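PDB 3EZF: ParA from Salmonella enterica subsp. enterica serovar Newport str. SL317, which probably binds adenine nucleotides and DNA, serving in the partition of DNA and in ADP-dependent transcriptional regulation. Local coordinates for residues A[112-117]-A[270-275]; A[134-139]-A[386-391]; A[275-280]-A[315-320]. All coordinates share one frame; numbering follows the deposited sequence.

From the N terminus, the winged-helix region comes first, and the chain then enters the nucleotide-binding fold at strand 112-116. Contact 1 pairs this strand with 272-277 and so closes a loop that holds helix 129-138 and three further strands of the sheet. Helix 129-138 waits much longer for its partner: contact 2 joins it to the final helix, 378-400, and therefore crosses contact 1. Contact 3 opens at Thr-275, where contact 1 ends, and adds strand 312-317 through a two-helix connection lying wholly within the span of contact 2. Contacts 1 and 3 build neighbouring parts of one parallel sheet, while contact 2 fastens the C-terminal helix beside it.

Contact 1. Residues A[112-117]-A[270-275]; sequences YVIFVV and SDLLLT
Val-113 O is gripped by two successive backbone donors, Asp-271 N at 3.0 Å and Leu-272 N at 3.3 Å, just where 270-275 settles into strand form. From there the strands run parallel: Phe-115 N bonds to Leu-272 O, Phe-115 O receives Leu-274 N, and Val-117 N reaches Leu-274 O at 2.8 Å. Phe-115 thus bonds to the two residues flanking Leu-273, its bridge partner, as in regular parallel pairing. At the start, the Asp-271 carboxylate lies almost flat over the Tyr-112 ring, the two planes 14° apart and OD1 3.5 Å above the ring centre. Its other oxygen, OD2, makes a salt bridge with Arg-309, which probably helps to keep the acid charged. The Tyr-112 side chain also meets Leu-272, whose CB lies 3.5 Å from Tyr-112 CE1. On the face bearing Ile-114, Leu-272 and Leu-274, the isoleucine divides its branches: CG1 runs beside Leu-272, 3.6 Å from the leucine CD1, and CG2 crosses to Leu-274 CB at 3.7 Å. On the other face Phe-115 has CG anti to the backbone N (chi1 -178°) and lies alongside Leu-273. Phe-115 CD2 is 3.5 Å from Leu-273 CD1. Ser-270 OG sits at the edge of the same ring but bonds to Gly-266 O. This is the core of a P-loop NTPase sheet, in which strand 112-116 leads into the P-loop. Strand 250-254 bonds to the far side of 112-116, and strand 312-317 flanks 272-277 beyond Leu-272 and Leu-274; helix 261-267 covers Phe-115 and Leu-273, and helix 281-291 lies against Val-117 and Thr-275.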
loop_
_atom_site.group_PDB
_atom_site.type_symbol
_atom_site.label_atom_id
_atom_site.label_comp_id
_atom_site.label_asym_id
_atom_site.label_seq_id
_atom_site.Cartn_x
_atom_site.Cartn_y
_atom_site.Cartn_z
ATOM N N TYR A 112 1.070 -18.427 -20.504
ATOM C CA TYR A 112 1.061 -17.068 -20.969
ATOM C C TYR A 112 1.215 -16.266 -19.662
ATOM O O TYR A 112 0.286 -16.191 -18.869
ATOM C CB TYR A 112 -0.217 -16.685 -21.761
ATOM C CG TYR A 112 0.029 -15.433 -22.529
ATOM C CD1 TYR A 112 -0.565 -14.217 -22.173
ATOM C CD2 TYR A 112 0.923 -15.445 -23.617
ATOM C CE1 TYR A 112 -0.250 -13.036 -22.875
ATOM C CE2 TYR A 112 1.254 -14.265 -24.296
ATOM C CZ TYR A 112 0.663 -13.068 -23.919
ATOM O OH TYR A 112 1.000 -11.913 -24.579
ATOM N N VAL A 113 2.386 -15.669 -19.429
ATOM C CA VAL A 113 2.631 -14.935 -18.191
ATOM C C VAL A 113 2.326 -13.438 -18.283
ATOM O O VAL A 113 2.924 -12.708 -19.083
ATOM C CB VAL A 113 4.080 -15.141 -17.722
ATOM C CG1 VAL A 113 4.310 -14.450 -16.394
ATOM C CG2 VAL A 113 4.347 -16.601 -17.587
ATOM N N ILE A 114 1.410 -12.991 -17.424
ATOM C CA ILE A 114 0.967 -11.604 -17.388
ATOM C C ILE A 114 1.472 -10.819 -16.179
ATOM O O ILE A 114 1.067 -11.072 -15.053
ATOM C CB ILE A 114 -0.561 -11.574 -17.406
ATOM C CG1 ILE A 114 -1.059 -12.173 -18.725
ATOM C CG2 ILE A 114 -1.057 -10.166 -17.195
ATOM C CD1 ILE A 114 -2.182 -13.178 -18.569
ATOM N N PHE A 115 2.356 -9.861 -16.415
ATOM C CA PHE A 115 2.894 -9.052 -15.333
ATOM C C PHE A 115 1.940 -7.897 -15.092
ATOM O O PHE A 115 1.852 -6.994 -15.922
ATOM C CB PHE A 115 4.267 -8.500 -15.714
ATOM C CG PHE A 115 4.900 -7.686 -14.630
ATOM C CD1 PHE A 115 5.797 -8.266 -13.736
ATOM C CD2 PHE A 115 4.544 -6.354 -14.456
ATOM C CE1 PHE A 115 6.326 -7.525 -12.675
ATOM C CE2 PHE A 115 5.060 -5.604 -13.406
ATOM C CZ PHE A 115 5.953 -6.188 -12.512
ATOM N N VAL A 116 1.228 -7.917 -13.966
ATOM C CA VAL A 116 0.270 -6.853 -13.643
ATOM C C VAL A 116 0.933 -5.674 -12.941
ATOM O O VAL A 116 1.494 -5.842 -11.862
ATOM C CB VAL A 116 -0.854 -7.377 -12.737
ATOM C CG1 VAL A 116 -1.980 -6.360 -12.653
ATOM C CG2 VAL A 116 -1.371 -8.689 -13.272
ATOM N N VAL A 117 0.850 -4.491 -13.559
ATOM C CA VAL A 117 1.442 -3.254 -13.039
ATOM C C VAL A 117 0.580 -2.574 -11.986
ATOM O O VAL A 117 -0.181 -1.665 -12.292
ATOM C CB VAL A 117 1.694 -2.250 -14.179
ATOM C CG1 VAL A 117 2.121 -0.898 -13.621
ATOM C CG2 VAL A 117 2.761 -2.795 -15.101
ATOM N N SER A 270 7.770 -12.623 -17.801
ATOM C CA SER A 270 6.472 -12.331 -18.390
ATOM C C SER A 270 6.538 -11.932 -19.854
ATOM O O SER A 270 7.513 -11.331 -20.312
ATOM C CB SER A 270 5.792 -11.228 -17.581
ATOM O OG SER A 270 5.925 -11.490 -16.196
ATOM N N ASP A 271 5.486 -12.263 -20.591
ATOM C CA ASP A 271 5.448 -11.928 -22.003
ATOM C C ASP A 271 4.437 -10.839 -22.311
ATOM O O ASP A 271 4.372 -10.346 -23.436
ATOM C CB ASP A 271 5.166 -13.181 -22.855
ATOM C CG ASP A 271 4.358 -14.224 -22.114
ATOM O OD1 ASP A 271 3.360 -13.842 -21.469
ATOM O OD2 ASP A 271 4.720 -15.420 -22.179
ATOM N N LEU A 272 3.672 -10.444 -21.302
ATOM C CA LEU A 272 2.657 -9.406 -21.471
ATOM C C LEU A 272 2.628 -8.466 -20.255
ATOM O O LEU A 272 2.503 -8.905 -19.117
ATOM C CB LEU A 272 1.274 -10.068 -21.676
ATOM C CG LEU A 272 0.015 -9.299 -22.124
ATOM C CD1 LEU A 272 -1.050 -9.377 -21.046
ATOM C CD2 LEU A 272 0.343 -7.857 -22.433
ATOM N N LEU A 273 2.752 -7.170 -20.506
ATOM C CA LEU A 273 2.709 -6.188 -19.437
ATOM C C LEU A 273 1.289 -5.662 -19.366
ATOM O O LEU A 273 0.801 -5.066 -20.320
ATOM C CB LEU A 273 3.634 -5.022 -19.742
ATOM C CG LEU A 273 3.971 -4.162 -18.526
ATOM C CD1 LEU A 273 4.986 -4.908 -17.656
ATOM C CD2 LEU A 273 4.560 -2.846 -18.975
ATOM N N LEU A 274 0.614 -5.877 -18.246
ATOM C CA LEU A 274 -0.745 -5.388 -18.133
ATOM C C LEU A 274 -0.756 -4.199 -17.178
ATOM O O LEU A 274 -0.633 -4.356 -15.968
ATOM C CB LEU A 274 -1.672 -6.508 -17.656
ATOM C CG LEU A 274 -3.178 -6.241 -17.698
ATOM C CD1 LEU A 274 -3.930 -7.521 -17.425
ATOM C CD2 LEU A 274 -3.546 -5.200 -16.658
ATOM N N THR A 275 -0.889 -3.003 -17.749
ATOM C CA THR A 275 -0.903 -1.765 -16.984
ATOM C C THR A 275 -2.278 -1.148 -16.789
ATOM O O THR A 275 -2.854 -0.570 -17.706
ATOM C CB THR A 275 -0.050 -0.671 -17.642
ATOM O OG1 THR A 275 1.308 -1.105 -17.744
ATOM C CG2 THR A 275 -0.107 0.610 -16.812
#

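Contact 2. Residues A[134-139]-A[386-391]; sequences HALRVH and RFTKAV. With SO4 (sulfate ion), chain E; SO4 (sulfate ion), chain G.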
loop_
_atom_site.group_PDB
_atom_site.type_symbol
_atom_site.label_atom_id
_atom_site.label_comp_id
_atom_site.label_asym_id
_atom_site.label_seq_id
_atom_site.Cartn_x
_atom_site.Cartn_y
_atom_site.Cartn_z
ATOM N N HIS A 134 -10.581 -14.570 -11.309
ATOM C CA HIS A 134 -11.886 -15.147 -10.999
ATOM C C HIS A 134 -12.913 -14.875 -12.081
ATOM O O HIS A 134 -13.667 -15.769 -12.443
ATOM C CB HIS A 134 -12.388 -14.630 -9.652
ATOM C CG HIS A 134 -11.783 -15.347 -8.484
ATOM N ND1 HIS A 134 -11.992 -14.964 -7.173
ATOM C CD2 HIS A 134 -10.990 -16.443 -8.432
ATOM C CE1 HIS A 134 -11.357 -15.794 -6.372
ATOM N NE2 HIS A 134 -10.739 -16.705 -7.107
ATOM N N ALA A 135 -12.927 -13.642 -12.590
ATOM C CA ALA A 135 -13.838 -13.224 -13.657
ATOM C C ALA A 135 -13.589 -14.054 -14.914
ATOM O O ALA A 135 -14.483 -14.763 -15.391
ATOM C CB ALA A 135 -13.631 -11.735 -13.972
ATOM N N LEU A 136 -12.374 -13.955 -15.448
ATOM C CA LEU A 136 -11.997 -14.703 -16.641
ATOM C C LEU A 136 -12.462 -16.167 -16.542
ATOM O O LEU A 136 -12.948 -16.746 -17.509
ATOM C CB LEU A 136 -10.470 -14.634 -16.833
ATOM C CG LEU A 136 -9.899 -13.260 -17.222
ATOM C CD1 LEU A 136 -8.379 -13.250 -17.211
ATOM C CD2 LEU A 136 -10.412 -12.912 -18.598
ATOM N N ARG A 137 -12.340 -16.737 -15.349
ATOM C CA ARG A 137 -12.694 -18.130 -15.111
ATOM C C ARG A 137 -14.165 -18.466 -15.270
ATOM O O ARG A 137 -14.526 -19.343 -16.051
ATOM C CB ARG A 137 -12.234 -18.556 -13.711
ATOM C CG ARG A 137 -11.704 -19.968 -13.637
ATOM C CD ARG A 137 -12.797 -21.014 -13.695
ATOM N NE ARG A 137 -12.329 -22.257 -14.324
ATOM C CZ ARG A 137 -12.694 -23.478 -13.948
ATOM N NH1 ARG A 137 -13.525 -23.643 -12.930
ATOM N NH2 ARG A 137 -12.262 -24.523 -14.621
ATOM N N VAL A 138 -15.013 -17.769 -14.534
ATOM C CA VAL A 138 -16.430 -18.054 -14.567
ATOM C C VAL A 138 -17.202 -17.274 -15.600
ATOM O O VAL A 138 -18.424 -17.363 -15.641
ATOM C CB VAL A 138 -17.064 -17.776 -13.201
ATOM C CG1 VAL A 138 -16.237 -18.425 -12.104
ATOM C CG2 VAL A 138 -17.168 -16.280 -12.971
ATOM N N HIS A 139 -16.512 -16.516 -16.441
ATOM C CA HIS A 139 -17.213 -15.721 -17.441
ATOM C C HIS A 139 -18.240 -16.519 -18.230
ATOM O O HIS A 139 -18.117 -17.733 -18.395
ATOM C CB HIS A 139 -16.237 -15.084 -18.425
ATOM C CG HIS A 139 -16.867 -14.049 -19.307
ATOM N ND1 HIS A 139 -17.027 -12.736 -18.919
ATOM C CD2 HIS A 139 -17.374 -14.132 -20.563
ATOM C CE1 HIS A 139 -17.598 -12.054 -19.899
ATOM N NE2 HIS A 139 -17.816 -12.880 -20.904
ATOM N N ARG A 386 -18.029 -7.122 -19.344
ATOM C CA ARG A 386 -17.539 -6.670 -20.639
ATOM C C ARG A 386 -16.067 -6.284 -20.583
ATOM O O ARG A 386 -15.362 -6.334 -21.596
ATOM C CB ARG A 386 -18.381 -5.495 -21.136
ATOM C CG ARG A 386 -18.771 -4.516 -20.046
ATOM C CD ARG A 386 -20.055 -3.806 -20.413
ATOM N NE ARG A 386 -21.104 -4.767 -20.749
ATOM C CZ ARG A 386 -22.344 -4.438 -21.102
ATOM N NH1 ARG A 386 -22.706 -3.160 -21.164
ATOM N NH2 ARG A 386 -23.223 -5.387 -21.406
ATOM N N PHE A 387 -15.606 -5.899 -19.396
ATOM C CA PHE A 387 -14.209 -5.530 -19.219
ATOM C C PHE A 387 -13.347 -6.781 -19.333
ATOM O O PHE A 387 -12.331 -6.787 -20.030
ATOM C CB PHE A 387 -13.983 -4.907 -17.853
ATOM C CG PHE A 387 -12.536 -4.762 -17.509
ATOM C CD1 PHE A 387 -11.753 -3.807 -18.148
ATOM C CD2 PHE A 387 -11.934 -5.626 -16.597
ATOM C CE1 PHE A 387 -10.393 -3.710 -17.885
ATOM C CE2 PHE A 387 -10.573 -5.540 -16.326
ATOM C CZ PHE A 387 -9.800 -4.584 -16.970
ATOM N N THR A 388 -13.757 -7.830 -18.621
ATOM C CA THR A 388 -13.058 -9.103 -18.654
ATOM C C THR A 388 -12.961 -9.567 -20.110
ATOM O O THR A 388 -11.866 -9.778 -20.637
ATOM C CB THR A 388 -13.818 -10.154 -17.832
ATOM O OG1 THR A 388 -14.006 -9.663 -16.502
ATOM C CG2 THR A 388 -13.038 -11.452 -17.769
ATOM N N LYS A 389 -14.116 -9.713 -20.754
ATOM C CA LYS A 389 -14.171 -10.134 -22.147
ATOM C C LYS A 389 -13.171 -9.310 -22.960
ATOM O O LYS A 389 -12.460 -9.843 -23.815
ATOM C CB LYS A 389 -15.585 -9.929 -22.697
ATOM C CG LYS A 389 -15.767 -10.322 -24.167
ATOM C CD LYS A 389 -15.937 -11.831 -24.331
ATOM C CE LYS A 389 -15.885 -12.244 -25.791
ATOM N NZ LYS A 389 -16.913 -11.552 -26.616
ATOM N N ALA A 390 -13.122 -8.008 -22.676
ATOM C CA ALA A 390 -12.223 -7.077 -23.360
ATOM C C ALA A 390 -10.755 -7.474 -23.188
ATOM O O ALA A 390 -9.986 -7.548 -24.149
ATOM C CB ALA A 390 -12.448 -5.675 -22.827
ATOM N N VAL A 391 -10.372 -7.730 -21.947
ATOM C CA VAL A 391 -9.011 -8.131 -21.640
ATOM C C VAL A 391 -8.731 -9.474 -22.307
ATOM O O VAL A 391 -7.686 -9.656 -22.927
ATOM C CB VAL A 391 -8.823 -8.265 -20.110
ATOM C CG1 VAL A 391 -7.371 -8.458 -19.777
ATOM C CG2 VAL A 391 -9.362 -7.029 -19.414
HETATM S S SO4 E . -15.844 -14.125 -29.139
HETATM O O1 SO4 E . -15.867 -15.404 -29.876
HETATM O O2 SO4 E . -15.602 -13.020 -30.084
HETATM O O3 SO4 E . -14.765 -14.154 -28.137
HETATM O O4 SO4 E . -17.140 -13.925 -28.460
HETATM S S SO4 G . -10.113 -27.091 -12.484
HETATM O O1 SO4 G . -10.168 -28.552 -12.302
HETATM O O2 SO4 G . -9.494 -26.780 -13.785
HETATM O O3 SO4 G . -9.316 -26.489 -11.399
HETATM O O4 SO4 G . -11.479 -26.543 -12.442
#
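Lys-389 crosses the His-139 imidazole at about a right angle, and its chain can be followed outward from there. CB lies 4.0 Å from His-139 CE1; CG leaves anti to the backbone N (chi1 179°), and a bend at chi2 (80°) brings CD to 4.0 Å from His-139 NE2. Beyond the ring, CE meets a sulfate ion, probably from the crystallisation liquor, and NZ donates a hydrogen bond to O4 of that sulfate at 3.0 Å. NZ also has long, weak ion pairs with Asp-141 and Asp-393, and His-139 NE2 makes a weak hydrogen bond to Asp-141. The helices that meet here are 129-138, the one that follows the P-loop strand in this NTPase fold, and the C-terminal helix 378-400, laid beside it. Thr-388 points into the join between them. Thr-388 OG1 rests 3.3 Å from Ala-135 CB. The same OG1 makes a weak hydrogen bond to Ala-384 O of its own helix. Its CG2, anti to the backbone N, turns to the Leu-136 side chain, though the exact fit there is doubtful. No hydrogen bond links the two segments. Arg-137 points away from this join; on that other side NE bonds to Leu-147 O, NH2 forms a salt bridge with Asp-146, and a weak bond runs from NH2 to O4 of a second sulfate, probably of the same origin.

Contact 3. Residues A[275-280]-A[315-320]; sequences TPTPPA and GFMSKM
Thr-275 O accepts a hydrogen bond from Phe-316 N at 3.2 Å and so continues the parallel pairing of strands 272-277 and 312-317, a beta-alpha-beta unit at one side of the P-loop NTPase sheet. The helices 281-291 and 294-303 make the connection between the strands. Pro-276 places its CA over one face of the Phe-316 ring, a CH-pi contact, 4.0 Å from the centroid and 16° off the ring normal. Its CB also touches CE1 and CZ of the ring. Phe-316 has CG between the backbone N and the carbonyl carbon (chi1 64°), the crowded position, and its ring further meets Phe-387 of the C-terminal helix edge-to-face. Thr-277 N bonds back to Phe-316 O, modelled too short for its length to be trusted, while Thr-277 O takes a weak bond from Ser-318 N at 2.8 Å. The side chain lies on the opposite face from the Phe-316 ring: CB is 3.6 Å from Met-317 SD, CG2 meets SD and CE, and OG1 bonds to Tyr-337 OH of helix 324-337. Bends at chi2 and chi3 fold the methionine back over the threonine. After the strand, the O of Pro-278 lies near the same methyl CE. Pro-279, with its O bonded to Ser-329 OG, sets its ring atom CB 3.8 Å from Met-320 CA and 4.4 Å from Met-320 CB.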
loop_
_atom_site.group_PDB
_atom_site.type_symbol
_atom_site.label_atom_id
_atom_site.label_comp_id
_atom_site.label_asym_id
_atom_site.label_seq_id
_atom_site.Cartn_x
_atom_site.Cartn_y
_atom_site.Cartn_z
ATOM N N THR A 275 -0.889 -3.003 -17.749
ATOM C CA THR A 275 -0.903 -1.765 -16.984
ATOM C C THR A 275 -2.278 -1.148 -16.789
ATOM O O THR A 275 -2.854 -0.570 -17.706
ATOM C CB THR A 275 -0.050 -0.671 -17.642
ATOM O OG1 THR A 275 1.308 -1.105 -17.744
ATOM C CG2 THR A 275 -0.107 0.610 -16.812
ATOM N N PRO A 276 -2.835 -1.281 -15.591
ATOM C CA PRO A 276 -4.146 -0.677 -15.374
ATOM C C PRO A 276 -3.853 0.765 -14.929
ATOM O O PRO A 276 -3.065 0.984 -14.006
ATOM C CB PRO A 276 -4.732 -1.543 -14.264
ATOM C CG PRO A 276 -3.525 -1.896 -13.464
ATOM C CD PRO A 276 -2.497 -2.226 -14.513
ATOM N N THR A 277 -4.451 1.748 -15.597
ATOM C CA THR A 277 -4.216 3.149 -15.239
ATOM C C THR A 277 -5.342 3.730 -14.393
ATOM O O THR A 277 -6.515 3.640 -14.754
ATOM C CB THR A 277 -4.041 4.038 -16.488
ATOM O OG1 THR A 277 -2.958 3.538 -17.279
ATOM C CG2 THR A 277 -3.731 5.473 -16.082
ATOM N N PRO A 278 -4.991 4.325 -13.242
ATOM C CA PRO A 278 -5.986 4.921 -12.349
ATOM C C PRO A 278 -6.583 6.187 -12.946
ATOM O O PRO A 278 -5.914 6.907 -13.692
ATOM C CB PRO A 278 -5.181 5.224 -11.087
ATOM C CG PRO A 278 -4.066 4.232 -11.135
ATOM C CD PRO A 278 -3.677 4.269 -12.583
ATOM N N PRO A 279 -7.857 6.473 -12.619
ATOM C CA PRO A 279 -8.599 7.650 -13.094
ATOM C C PRO A 279 -8.136 8.924 -12.377
ATOM O O PRO A 279 -7.984 9.983 -12.993
ATOM C CB PRO A 279 -10.044 7.294 -12.758
ATOM C CG PRO A 279 -9.889 6.529 -11.469
ATOM C CD PRO A 279 -8.718 5.613 -11.787
ATOM N N ALA A 280 -7.913 8.792 -11.069
ATOM C CA ALA A 280 -7.466 9.886 -10.207
ATOM C C ALA A 280 -6.408 10.784 -10.847
ATOM O O ALA A 280 -5.309 10.339 -11.176
ATOM C CB ALA A 280 -6.939 9.317 -8.892
ATOM N N GLY A 315 -3.026 -1.483 -21.692
ATOM C CA GLY A 315 -3.221 -0.406 -20.739
ATOM C C GLY A 315 -4.697 -0.053 -20.704
ATOM O O GLY A 315 -5.392 -0.258 -21.699
ATOM N N PHE A 316 -5.185 0.461 -19.575
ATOM C CA PHE A 316 -6.600 0.836 -19.449
ATOM C C PHE A 316 -6.925 1.621 -18.170
ATOM O O PHE A 316 -6.223 1.519 -17.168
ATOM C CB PHE A 316 -7.497 -0.418 -19.540
ATOM C CG PHE A 316 -7.302 -1.408 -18.414
ATOM C CD1 PHE A 316 -7.802 -1.152 -17.142
ATOM C CD2 PHE A 316 -6.617 -2.602 -18.630
ATOM C CE1 PHE A 316 -7.624 -2.065 -16.102
ATOM C CE2 PHE A 316 -6.435 -3.522 -17.593
ATOM C CZ PHE A 316 -6.940 -3.252 -16.328
ATOM N N MET A 317 -7.998 2.404 -18.213
ATOM C CA MET A 317 -8.415 3.187 -17.061
ATOM C C MET A 317 -9.183 2.312 -16.083
ATOM O O MET A 317 -9.785 1.315 -16.481
ATOM C CB MET A 317 -9.290 4.351 -17.511
ATOM C CG MET A 317 -8.603 5.255 -18.512
ATOM S SD MET A 317 -6.889 5.619 -18.040
ATOM C CE MET A 317 -7.151 6.852 -16.731
ATOM N N SER A 318 -9.170 2.692 -14.806
ATOM C CA SER A 318 -9.861 1.923 -13.771
ATOM C C SER A 318 -10.999 2.700 -13.082
ATOM O O SER A 318 -10.768 3.632 -12.314
ATOM C CB SER A 318 -8.845 1.435 -12.726
ATOM O OG SER A 318 -9.265 0.225 -12.109
ATOM N N LYS A 319 -12.228 2.284 -13.363
ATOM C CA LYS A 319 -13.436 2.893 -12.814
ATOM C C LYS A 319 -13.606 4.328 -13.279
ATOM O O LYS A 319 -14.425 5.065 -12.732
ATOM C CB LYS A 319 -13.440 2.843 -11.280
ATOM C CG LYS A 319 -14.726 2.254 -10.673
ATOM C CD LYS A 319 -15.992 2.936 -11.184
ATOM C CE LYS A 319 -17.243 2.163 -10.781
ATOM N NZ LYS A 319 -17.340 1.949 -9.312
ATOM N N MET A 320 -12.828 4.722 -14.282
ATOM C CA MET A 320 -12.918 6.067 -14.836
ATOM C C MET A 320 -14.385 6.490 -14.806
ATOM O O MET A 320 -15.246 5.807 -15.363
ATOM C CB MET A 320 -12.418 6.075 -16.281
ATOM C CG MET A 320 -12.735 7.350 -17.043
ATOM S SD MET A 320 -12.763 7.063 -18.813
ATOM C CE MET A 320 -14.051 8.226 -19.375
#